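Side-chain contacts in transcriptional regulator, Crp/Fnr family (Eubacterium rectale ATCC 33656, PDB 3DV8), which probably regulates transcription, pairing a cyclic nucleotide-binding domain of the Crp/Fnr family with a helix-turn-helix domain that is expected to bind DNA: residues A[12-16]-A[17-21]; A[135-138]-A[139-142]; A[6-9]-A[10-13]; A[190-193]-A[194-198]. All coordinates share one frame; numbering follows the deposited sequence.

All four contacts are local, each between adjoining pieces of one continuous stretch. Nearest the N terminus, contact 3 (6-13) closes a tight turn against helix 119-145 and strand 77-78. Contact 1 (12-21) overlaps it at Asn-12 and Asp-13 and starts helix 16-23; Leu-14 packs on Phe-8, joining the two. Much later, contact 2 (135-142) lies on helix 119-145, where the second subunit packs. Contact 4 (190-198) ends helix 183-195 in the helix-turn-helix domain; its centre is about 55 Å from that of contact 1, on the opposite side of the chain's centre. None nests within or crosses another; contacts 2 and 4 follow in series.

Contact 1: residues A[12-16]-A[17-21]; sequences NDLNT and AQKKL
Asn-15 and Gln-18 bond each other's backbone in a capping box at the start of helix 16-23. Asn-15 OD1 accepts from Gln-18 N at 2.7 Å, with the donor nearly in line with the side-chain C=O. In return, Gln-18 OE1 takes Asn-15 N at 3.0 Å in an almost straight bond (172° at the hydrogen). The chi1 of 60° sets Asn-15 CG between its own N and carbonyl carbon, which carries OD1 forward over the first turn. The two side chains cross at about a right angle, yet their amide planes, 25° apart, are stacked. Leu-14 closes the packed side, its CD2 3.7 Å from Gln-18 OE1. The other flank is looser. Thr-16 and Ala-17 are exposed, and the extended Lys-20 leads away from the cap. Lys-19 lies between these two regimes: Lys-19 N donates to Asn-15 O at 2.9 Å and its aliphatic chain lies alongside that carbonyl, while its NZ is tied by one water molecule to Asn-12 O. Around the cap, Leu-14 rests on Phe-8 and Lys-19 on Trp-11 of the preceding loop, while Gln-18 meets Ile-114 and Leu-21 meets Ile-110, both on helix 108-117.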
loop_
_atom_site.group_PDB
_atom_site.type_symbol
_atom_site.label_atom_id
_atom_site.label_comp_id
_atom_site.label_asym_id
_atom_site.label_seq_id
_atom_site.Cartn_x
_atom_site.Cartn_y
_atom_site.Cartn_z
ATOM N N ASN A 12 -5.417 5.685 -27.833
ATOM C CA ASN A 12 -6.564 5.324 -28.699
ATOM C C ASN A 12 -7.904 5.752 -28.101
ATOM O O ASN A 12 -8.851 5.989 -28.842
ATOM C CB ASN A 12 -6.588 3.825 -28.995
ATOM C CG ASN A 12 -5.402 3.382 -29.814
ATOM O OD1 ASN A 12 -4.502 2.705 -29.310
ATOM N ND2 ASN A 12 -5.365 3.802 -31.072
ATOM N N ASP A 13 -7.963 5.841 -26.769
ATOM C CA ASP A 13 -9.147 6.302 -26.038
ATOM C C ASP A 13 -9.267 7.850 -25.991
ATOM O O ASP A 13 -10.370 8.358 -25.771
ATOM C CB ASP A 13 -9.170 5.709 -24.614
ATOM C CG ASP A 13 -9.198 4.171 -24.608
ATOM O OD1 ASP A 13 -10.033 3.577 -25.333
ATOM O OD2 ASP A 13 -8.394 3.563 -23.856
ATOM N N LEU A 14 -8.165 8.589 -26.200
ATOM C CA LEU A 14 -8.190 10.072 -26.201
ATOM C C LEU A 14 -8.803 10.651 -27.481
ATOM O O LEU A 14 -8.709 10.037 -28.545
ATOM C CB LEU A 14 -6.777 10.664 -26.048
ATOM C CG LEU A 14 -5.968 10.390 -24.781
ATOM C CD1 LEU A 14 -4.625 11.091 -24.898
ATOM C CD2 LEU A 14 -6.698 10.834 -23.518
ATOM N N ASN A 15 -9.418 11.835 -27.365
ATOM C CA ASN A 15 -9.970 12.573 -28.530
ATOM C C ASN A 15 -8.878 13.437 -29.187
ATOM O O ASN A 15 -7.746 13.453 -28.708
ATOM C CB ASN A 15 -11.241 13.375 -28.163
ATOM C CG ASN A 15 -11.026 14.442 -27.079
ATOM O OD1 ASN A 15 -9.972 15.052 -26.963
ATOM N ND2 ASN A 15 -12.065 14.683 -26.298
ATOM N N THR A 16 -9.209 14.132 -30.277
ATOM C CA THR A 16 -8.258 15.018 -30.985
ATOM C C THR A 16 -7.679 16.102 -30.066
ATOM O O THR A 16 -6.456 16.261 -29.994
ATOM C CB THR A 16 -8.913 15.694 -32.225
ATOM O OG1 THR A 16 -9.322 14.690 -33.155
ATOM C CG2 THR A 16 -7.942 16.645 -32.928
ATOM N N ALA A 17 -8.565 16.819 -29.368
ATOM C CA ALA A 17 -8.174 17.897 -28.442
ATOM C C ALA A 17 -7.221 17.413 -27.335
ATOM O O ALA A 17 -6.221 18.070 -27.060
ATOM C CB ALA A 17 -9.414 18.576 -27.838
ATOM N N GLN A 18 -7.533 16.263 -26.733
ATOM C CA GLN A 18 -6.691 15.636 -25.685
ATOM C C GLN A 18 -5.350 15.136 -26.232
ATOM O O GLN A 18 -4.312 15.324 -25.589
ATOM C CB GLN A 18 -7.430 14.469 -25.022
ATOM C CG GLN A 18 -8.611 14.905 -24.154
ATOM C CD GLN A 18 -9.602 13.798 -23.863
ATOM O OE1 GLN A 18 -9.654 12.780 -24.553
ATOM N NE2 GLN A 18 -10.412 14.002 -22.834
ATOM N N LYS A 19 -5.397 14.473 -27.393
ATOM C CA LYS A 19 -4.196 13.997 -28.110
ATOM C C LYS A 19 -3.238 15.143 -28.439
ATOM O O LYS A 19 -2.030 14.986 -28.308
ATOM C CB LYS A 19 -4.557 13.275 -29.427
ATOM C CG LYS A 19 -5.033 11.833 -29.293
ATOM C CD LYS A 19 -5.537 11.324 -30.645
ATOM C CE LYS A 19 -5.907 9.854 -30.612
ATOM N NZ LYS A 19 -6.524 9.412 -31.890
ATOM N N LYS A 20 -3.789 16.285 -28.859
ATOM C CA LYS A 20 -2.987 17.454 -29.232
ATOM C C LYS A 20 -2.349 18.153 -28.021
ATOM O O LYS A 20 -1.182 18.571 -28.095
ATOM C CB LYS A 20 -3.828 18.475 -29.997
ATOM C CG LYS A 20 -2.985 19.350 -30.879
ATOM C CD LYS A 20 -3.566 20.719 -31.096
ATOM C CE LYS A 20 -2.748 21.432 -32.150
ATOM N NZ LYS A 20 -2.805 22.854 -31.967
ATOM N N LEU A 21 -3.119 18.291 -26.934
ATOM C CA LEU A 21 -2.648 18.960 -25.714
ATOM C C LEU A 21 -1.477 18.219 -25.073
ATOM O O LEU A 21 -0.532 18.856 -24.611
ATOM C CB LEU A 21 -3.783 19.135 -24.697
ATOM C CG LEU A 21 -3.513 20.021 -23.471
ATOM C CD1 LEU A 21 -3.233 21.456 -23.873
ATOM C CD2 LEU A 21 -4.702 19.977 -22.526
HETATM O O HOH W 1 -8.533 7.594 -31.417
#

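Contact 2: residues A[135-138]-A[139-142]; sequences DVMW and LIEQ
Trp-138 O accepts Gln-142 N at 2.9 Å, the shortest of four consecutive i to i+4 bonds along helix 119-145. The two bonds before it are alike, with Ile-140 N to Val-136 O at 3.0 Å and Glu-141 N to Met-137 O at 3.1 Å. Met-137, a selenomethionine, bends at both chi2 (-76°) and chi3 (78°), a double fold that brings its CE back to pack against CG1 and CD1 of Ile-140; the two side chains run alongside, pointing the same way. This is the dimer face. The long helix following the cyclic nucleotide-binding domain pairs subunits in Crp/Fnr proteins, and here Val-136 packs on Met-137 of the second subunit, Met-137 on Val-136 of that subunit, and Ile-140 on Val-136 of the second subunit. Leu-139 belongs to another flank, touching Leu-69 of strand 66-72 in its own chain. The CG of Glu-141 lies against Met-137 O, and its side chain also packs on Ile-59 of the second subunit. Trp-138 is exposed, and its indole runs beside Gln-142, with ring and amide planes 54° apart. Two conformers of Gln-142 make that side-chain approach doubtful.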
loop_
_atom_site.group_PDB
_atom_site.type_symbol
_atom_site.label_atom_id
_atom_site.label_comp_id
_atom_site.label_asym_id
_atom_site.label_seq_id
_atom_site.Cartn_x
_atom_site.Cartn_y
_atom_site.Cartn_z
ATOM N N ASP A 135 1.132 -3.654 -6.094
ATOM C CA ASP A 135 2.602 -3.845 -5.944
ATOM C C ASP A 135 3.021 -3.694 -4.475
ATOM O O ASP A 135 3.722 -4.547 -3.919
ATOM C CB ASP A 135 3.424 -2.823 -6.768
ATOM C CG ASP A 135 3.278 -2.987 -8.280
ATOM O OD1 ASP A 135 2.929 -4.085 -8.749
ATOM O OD2 ASP A 135 3.549 -2.008 -9.012
ATOM N N VAL A 136 2.577 -2.598 -3.862
ATOM C CA VAL A 136 2.830 -2.323 -2.447
ATOM C C VAL A 136 2.183 -3.370 -1.510
ATOM O O VAL A 136 2.730 -3.663 -0.448
ATOM C CB VAL A 136 2.408 -0.873 -2.088
ATOM C CG1 VAL A 136 2.434 -0.651 -0.611
ATOM C CG2 VAL A 136 3.325 0.136 -2.805
HETATM N N MSE A 137 1.039 -3.932 -1.896
HETATM C CA MSE A 137 0.404 -5.014 -1.097
HETATM C C MSE A 137 1.162 -6.339 -1.164
HETATM O O MSE A 137 1.148 -7.085 -0.179
HETATM C CB MSE A 137 -1.066 -5.190 -1.459
HETATM C CG MSE A 137 -1.943 -4.027 -1.023
HETATM SE SE MSE A 137 -2.313 -4.025 0.872
HETATM C CE MSE A 137 -0.760 -3.359 1.450
ATOM N N TRP A 138 1.790 -6.633 -2.311
ATOM C CA TRP A 138 2.677 -7.795 -2.433
ATOM C C TRP A 138 3.890 -7.591 -1.510
ATOM O O TRP A 138 4.357 -8.558 -0.888
ATOM C CB TRP A 138 3.116 -8.058 -3.883
ATOM C CG TRP A 138 4.265 -9.038 -3.984
ATOM C CD1 TRP A 138 4.201 -10.405 -3.892
ATOM C CD2 TRP A 138 5.657 -8.712 -4.164
ATOM N NE1 TRP A 138 5.466 -10.950 -4.009
ATOM C CE2 TRP A 138 6.377 -9.936 -4.177
ATOM C CE3 TRP A 138 6.367 -7.500 -4.320
ATOM C CZ2 TRP A 138 7.779 -9.985 -4.348
ATOM C CZ3 TRP A 138 7.767 -7.543 -4.482
ATOM C CH2 TRP A 138 8.454 -8.783 -4.496
ATOM N N LEU A 139 4.373 -6.339 -1.426
ATOM C CA LEU A 139 5.472 -5.978 -0.539
ATOM C C LEU A 139 5.113 -6.183 0.940
ATOM O O LEU A 139 5.938 -6.729 1.668
ATOM C CB LEU A 139 5.961 -4.549 -0.798
ATOM C CG LEU A 139 7.208 -4.075 -0.034
ATOM C CD1 LEU A 139 8.381 -5.004 -0.218
ATOM C CD2 LEU A 139 7.575 -2.698 -0.476
ATOM N N ILE A 140 3.915 -5.767 1.386
ATOM C CA ILE A 140 3.500 -6.010 2.795
ATOM C C ILE A 140 3.479 -7.516 3.072
ATOM O O ILE A 140 4.040 -7.956 4.072
ATOM C CB ILE A 140 2.128 -5.377 3.202
ATOM C CG1 ILE A 140 2.234 -3.851 3.274
ATOM C CG2 ILE A 140 1.656 -5.889 4.577
ATOM C CD1 ILE A 140 1.090 -3.164 4.094
ATOM N N GLU A 141 2.865 -8.279 2.158
ATOM C CA GLU A 141 2.810 -9.750 2.239
ATOM C C GLU A 141 4.209 -10.387 2.314
ATOM O O GLU A 141 4.400 -11.327 3.103
ATOM C CB GLU A 141 1.988 -10.343 1.073
ATOM C CG GLU A 141 0.466 -10.036 1.180
ATOM C CD GLU A 141 -0.361 -10.345 -0.086
ATOM O OE1 GLU A 141 0.190 -10.826 -1.102
ATOM O OE2 GLU A 141 -1.592 -10.090 -0.057
ATOM N N GLN A 142 5.168 -9.838 1.542
ATOM C CA GLN A 142 6.550 -10.342 1.524
ATOM C C GLN A 142 7.238 -10.000 2.856
ATOM O O GLN A 142 7.805 -10.878 3.501
ATOM C CB GLN A 142 7.372 -9.792 0.332
ATOM C CG GLN A 142 8.591 -10.670 -0.009
ATOM C CD GLN A 142 9.671 -10.006 -0.892
ATOM O OE1 GLN A 142 10.193 -8.931 -0.580
ATOM N NE2 GLN A 142 10.054 -10.698 -1.962
#

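Contact 3: residues A[6-9]-A[10-13]; sequences NYFP and LWND
Leu-10 CB sits over one face of the Phe-8 ring in a CH-pi contact, 4.0 Å from the ring centroid and displaced toward the rim. Both side chains have CG anti to the backbone N (chi1 -174° for Phe-8 and -176° for Leu-10); with the turn between them, this leaves the two side by side, pointing the same way. Their ends then add an apolar contact, with Phe-8 CZ 3.6 Å from Leu-10 CD2. Trp-11 is met differently. Its side chain crosses that of Phe-8 at about a right angle, and Phe-8 CD2 comes to the indole edge, in the ring plane, 3.9 Å from Trp-11 CE3. Phe-8 CD2 also lies 3.9 Å from Trp-11 CB, so the phenyl ring has Leu-10 over a face and Trp-11 at its CD2 corner. Residues 8-11 make a type I beta turn, with Pro-9 and Leu-10 at its two central positions, in the segment that leads to helix 16-23 at the N terminus of this Crp/Fnr-family chain. Among polar contacts, Trp-11 N donates to Phe-8 O at 3.3 Å, from well above the carbonyl plane (56° out of it) and thus off the lone pairs. A weak bond from Asp-13 N to Leu-10 O continues the turn. Phe-8 and Pro-9 touch Met-77 of strand 77-78, and Leu-10 packs on Val-121 and Tyr-124 of helix 119-145.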
loop_
_atom_site.group_PDB
_atom_site.type_symbol
_atom_site.label_atom_id
_atom_site.label_comp_id
_atom_site.label_asym_id
_atom_site.label_seq_id
_atom_site.Cartn_x
_atom_site.Cartn_y
_atom_site.Cartn_z
ATOM N N ASN A 6 3.105 5.140 -29.173
ATOM C CA ASN A 6 3.018 3.670 -29.271
ATOM C C ASN A 6 2.979 3.029 -27.867
ATOM O O ASN A 6 2.301 2.026 -27.649
ATOM C CB ASN A 6 4.219 3.089 -30.034
ATOM C CG ASN A 6 4.315 3.586 -31.466
ATOM O OD1 ASN A 6 3.997 2.856 -32.395
ATOM N ND2 ASN A 6 4.741 4.828 -31.648
ATOM N N TYR A 7 3.687 3.662 -26.926
ATOM C CA TYR A 7 3.901 3.208 -25.535
ATOM C C TYR A 7 2.819 3.650 -24.527
ATOM O O TYR A 7 2.860 3.247 -23.358
ATOM C CB TYR A 7 5.270 3.754 -25.041
ATOM C CG TYR A 7 6.504 3.220 -25.777
ATOM C CD1 TYR A 7 6.766 3.531 -27.135
ATOM C CD2 TYR A 7 7.447 2.441 -25.099
ATOM C CE1 TYR A 7 7.901 3.038 -27.789
ATOM C CE2 TYR A 7 8.588 1.948 -25.748
ATOM C CZ TYR A 7 8.808 2.250 -27.084
ATOM O OH TYR A 7 9.935 1.760 -27.691
ATOM N N PHE A 8 1.873 4.472 -24.984
ATOM C CA PHE A 8 0.804 5.050 -24.168
ATOM C C PHE A 8 -0.516 4.384 -24.622
ATOM O O PHE A 8 -1.062 4.764 -25.669
ATOM C CB PHE A 8 0.830 6.573 -24.394
ATOM C CG PHE A 8 -0.115 7.364 -23.526
ATOM C CD1 PHE A 8 -0.022 7.312 -22.135
ATOM C CD2 PHE A 8 -1.038 8.238 -24.099
ATOM C CE1 PHE A 8 -0.883 8.077 -21.325
ATOM C CE2 PHE A 8 -1.897 9.009 -23.306
ATOM C CZ PHE A 8 -1.815 8.931 -21.911
ATOM N N PRO A 9 -1.025 3.384 -23.852
ATOM C CA PRO A 9 -2.240 2.634 -24.253
ATOM C C PRO A 9 -3.557 3.426 -24.183
ATOM O O PRO A 9 -4.531 3.050 -24.838
ATOM C CB PRO A 9 -2.253 1.442 -23.284
ATOM C CG PRO A 9 -1.606 1.949 -22.080
ATOM C CD PRO A 9 -0.551 2.936 -22.528
ATOM N N LEU A 10 -3.569 4.504 -23.397
ATOM C CA LEU A 10 -4.713 5.426 -23.298
ATOM C C LEU A 10 -4.916 6.291 -24.573
ATOM O O LEU A 10 -5.998 6.847 -24.761
ATOM C CB LEU A 10 -4.506 6.330 -22.074
ATOM C CG LEU A 10 -5.554 7.346 -21.631
ATOM C CD1 LEU A 10 -6.902 6.684 -21.329
ATOM C CD2 LEU A 10 -5.000 8.077 -20.411
ATOM N N TRP A 11 -3.882 6.391 -25.422
ATOM C CA TRP A 11 -3.886 7.188 -26.667
ATOM C C TRP A 11 -5.072 6.953 -27.607
ATOM O O TRP A 11 -5.637 7.918 -28.133
ATOM C CB TRP A 11 -2.584 6.962 -27.457
ATOM C CG TRP A 11 -2.416 7.891 -28.627
ATOM C CD1 TRP A 11 -2.747 7.640 -29.935
ATOM C CD2 TRP A 11 -1.897 9.225 -28.592
ATOM N NE1 TRP A 11 -2.454 8.733 -30.719
ATOM C CE2 TRP A 11 -1.930 9.720 -29.924
ATOM C CE3 TRP A 11 -1.403 10.054 -27.570
ATOM C CZ2 TRP A 11 -1.481 11.009 -30.259
ATOM C CZ3 TRP A 11 -0.957 11.335 -27.898
ATOM C CH2 TRP A 11 -0.999 11.799 -29.236
ATOM N N ASN A 12 -5.417 5.685 -27.833
ATOM C CA ASN A 12 -6.564 5.324 -28.699
ATOM C C ASN A 12 -7.904 5.752 -28.101
ATOM O O ASN A 12 -8.851 5.989 -28.842
ATOM C CB ASN A 12 -6.588 3.825 -28.995
ATOM C CG ASN A 12 -5.402 3.382 -29.814
ATOM O OD1 ASN A 12 -4.502 2.705 -29.310
ATOM N ND2 ASN A 12 -5.365 3.802 -31.072
ATOM N N ASP A 13 -7.963 5.841 -26.769
ATOM C CA ASP A 13 -9.147 6.302 -26.038
ATOM C C ASP A 13 -9.267 7.850 -25.991
ATOM O O ASP A 13 -10.370 8.358 -25.771
ATOM C CB ASP A 13 -9.170 5.709 -24.614
ATOM C CG ASP A 13 -9.198 4.171 -24.608
ATOM O OD1 ASP A 13 -10.033 3.577 -25.333
ATOM O OD2 ASP A 13 -8.394 3.563 -23.856
#

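Contact 4: residues A[190-193]-A[194-198]; sequences LRYF and QVEGL
Phe-193 O receives Leu-198 N at 2.8 Å while Gly-197 N bonds back to Gln-194 O at 3.1 Å, so the chain turns out of helix 183-195 at Gly-197, whose phi is positive (70°). Before this, Glu-196 N still donates to Tyr-192 O at 2.9 Å in the last helical turn. The reversal brings Leu-198 back to Phe-193: Leu-198 CD1 lies above one face of the Phe-193 ring, 4.0 Å from its centroid and 15° off the normal, in a CH-pi contact. A second CH-pi pair sits beside it at the surface. The first torsion of Glu-196, with CG anti to the carbonyl carbon, puts Glu-196 CG over the Tyr-192 face, 4.1 Å from the ring centroid; a bend at chi2 then turns the carboxylate, whose plane lies 26° from that of the ring. Gln-194 faces elsewhere, its OE1 accepting Leu-201 N of strand 199-202. Phe-193 is buried, with Leu-214 and Leu-217 of helix 211-219 and Val-152 and Leu-156 of helix 148-163 around it. The two bonds, 198 to 193 and 197 to 194, make a Schellman motif, with the apolar Phe-193/Leu-198 pair packed across it, here ending what is probably the recognition helix of the Crp-like helix-turn-helix domain and leading into strand 199-202.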
loop_
_atom_site.group_PDB
_atom_site.type_symbol
_atom_site.label_atom_id
_atom_site.label_comp_id
_atom_site.label_asym_id
_atom_site.label_seq_id
_atom_site.Cartn_x
_atom_site.Cartn_y
_atom_site.Cartn_z
ATOM N N LEU A 190 24.642 -13.011 3.118
ATOM C CA LEU A 190 25.342 -13.407 1.892
ATOM C C LEU A 190 26.467 -14.411 2.203
ATOM O O LEU A 190 26.691 -15.352 1.432
ATOM C CB LEU A 190 25.855 -12.183 1.118
ATOM C CG LEU A 190 24.776 -11.239 0.552
ATOM C CD1 LEU A 190 25.396 -9.908 0.124
ATOM C CD2 LEU A 190 23.951 -11.867 -0.600
ATOM N N ARG A 191 27.144 -14.219 3.338
ATOM C CA ARG A 191 28.199 -15.150 3.804
ATOM C C ARG A 191 27.642 -16.520 4.225
ATOM O O ARG A 191 28.310 -17.539 4.036
ATOM C CB ARG A 191 29.044 -14.509 4.899
ATOM C CG ARG A 191 29.926 -13.402 4.341
ATOM C CD ARG A 191 30.581 -12.621 5.445
ATOM N NE ARG A 191 31.590 -11.692 4.940
ATOM C CZ ARG A 191 32.279 -10.829 5.693
ATOM N NH1 ARG A 191 32.090 -10.746 7.021
ATOM N NH2 ARG A 191 33.175 -10.027 5.109
ATOM N N TYR A 192 26.430 -16.527 4.790
ATOM C CA TYR A 192 25.690 -17.773 5.084
ATOM C C TYR A 192 25.337 -18.494 3.764
ATOM O O TYR A 192 25.448 -19.718 3.675
ATOM C CB TYR A 192 24.435 -17.487 5.936
ATOM C CG TYR A 192 23.419 -18.605 5.969
ATOM C CD1 TYR A 192 23.695 -19.820 6.613
ATOM C CD2 TYR A 192 22.167 -18.454 5.354
ATOM C CE1 TYR A 192 22.739 -20.870 6.630
ATOM C CE2 TYR A 192 21.211 -19.487 5.367
ATOM C CZ TYR A 192 21.505 -20.685 6.002
ATOM O OH TYR A 192 20.561 -21.674 6.000
ATOM N N PHE A 193 24.906 -17.717 2.765
ATOM C CA PHE A 193 24.606 -18.212 1.404
ATOM C C PHE A 193 25.864 -18.789 0.738
ATOM O O PHE A 193 25.784 -19.835 0.081
ATOM C CB PHE A 193 24.004 -17.089 0.527
ATOM C CG PHE A 193 22.517 -16.830 0.739
ATOM C CD1 PHE A 193 21.875 -17.053 1.974
ATOM C CD2 PHE A 193 21.769 -16.259 -0.305
ATOM C CE1 PHE A 193 20.508 -16.779 2.132
ATOM C CE2 PHE A 193 20.400 -15.976 -0.152
ATOM C CZ PHE A 193 19.774 -16.237 1.064
ATOM N N GLN A 194 27.006 -18.109 0.918
ATOM C CA GLN A 194 28.299 -18.583 0.375
ATOM C C GLN A 194 28.754 -19.881 1.049
ATOM O O GLN A 194 29.230 -20.792 0.362
ATOM C CB GLN A 194 29.411 -17.525 0.466
ATOM C CG GLN A 194 30.692 -17.900 -0.333
ATOM C CD GLN A 194 31.777 -16.840 -0.324
ATOM O OE1 GLN A 194 32.456 -16.641 -1.323
ATOM N NE2 GLN A 194 31.949 -16.162 0.798
ATOM N N VAL A 195 28.619 -19.949 2.376
ATOM C CA VAL A 195 28.903 -21.172 3.142
ATOM C C VAL A 195 27.981 -22.327 2.676
ATOM O O VAL A 195 28.438 -23.460 2.545
ATOM C CB VAL A 195 28.825 -20.910 4.675
ATOM C CG1 VAL A 195 28.779 -22.203 5.477
ATOM C CG2 VAL A 195 30.008 -20.047 5.096
ATOM N N GLU A 196 26.715 -22.021 2.378
ATOM C CA GLU A 196 25.754 -23.006 1.830
ATOM C C GLU A 196 25.874 -23.258 0.303
ATOM O O GLU A 196 25.060 -23.993 -0.251
ATOM C CB GLU A 196 24.310 -22.597 2.197
ATOM C CG GLU A 196 24.016 -22.636 3.701
ATOM C CD GLU A 196 24.068 -24.044 4.281
ATOM O OE1 GLU A 196 23.354 -24.929 3.761
ATOM O OE2 GLU A 196 24.821 -24.263 5.258
ATOM N N GLY A 197 26.860 -22.667 -0.378
ATOM C CA GLY A 197 27.043 -22.857 -1.822
ATOM C C GLY A 197 26.020 -22.226 -2.766
ATOM O O GLY A 197 25.995 -22.564 -3.950
ATOM N N LEU A 198 25.193 -21.310 -2.270
ATOM C CA LEU A 198 24.180 -20.647 -3.103
ATOM C C LEU A 198 24.775 -19.540 -3.978
ATOM O O LEU A 198 24.319 -19.326 -5.112
ATOM C CB LEU A 198 23.066 -20.064 -2.232
ATOM C CG LEU A 198 22.317 -21.055 -1.325
ATOM C CD1 LEU A 198 21.272 -20.303 -0.507
ATOM C CD2 LEU A 198 21.669 -22.191 -2.113
#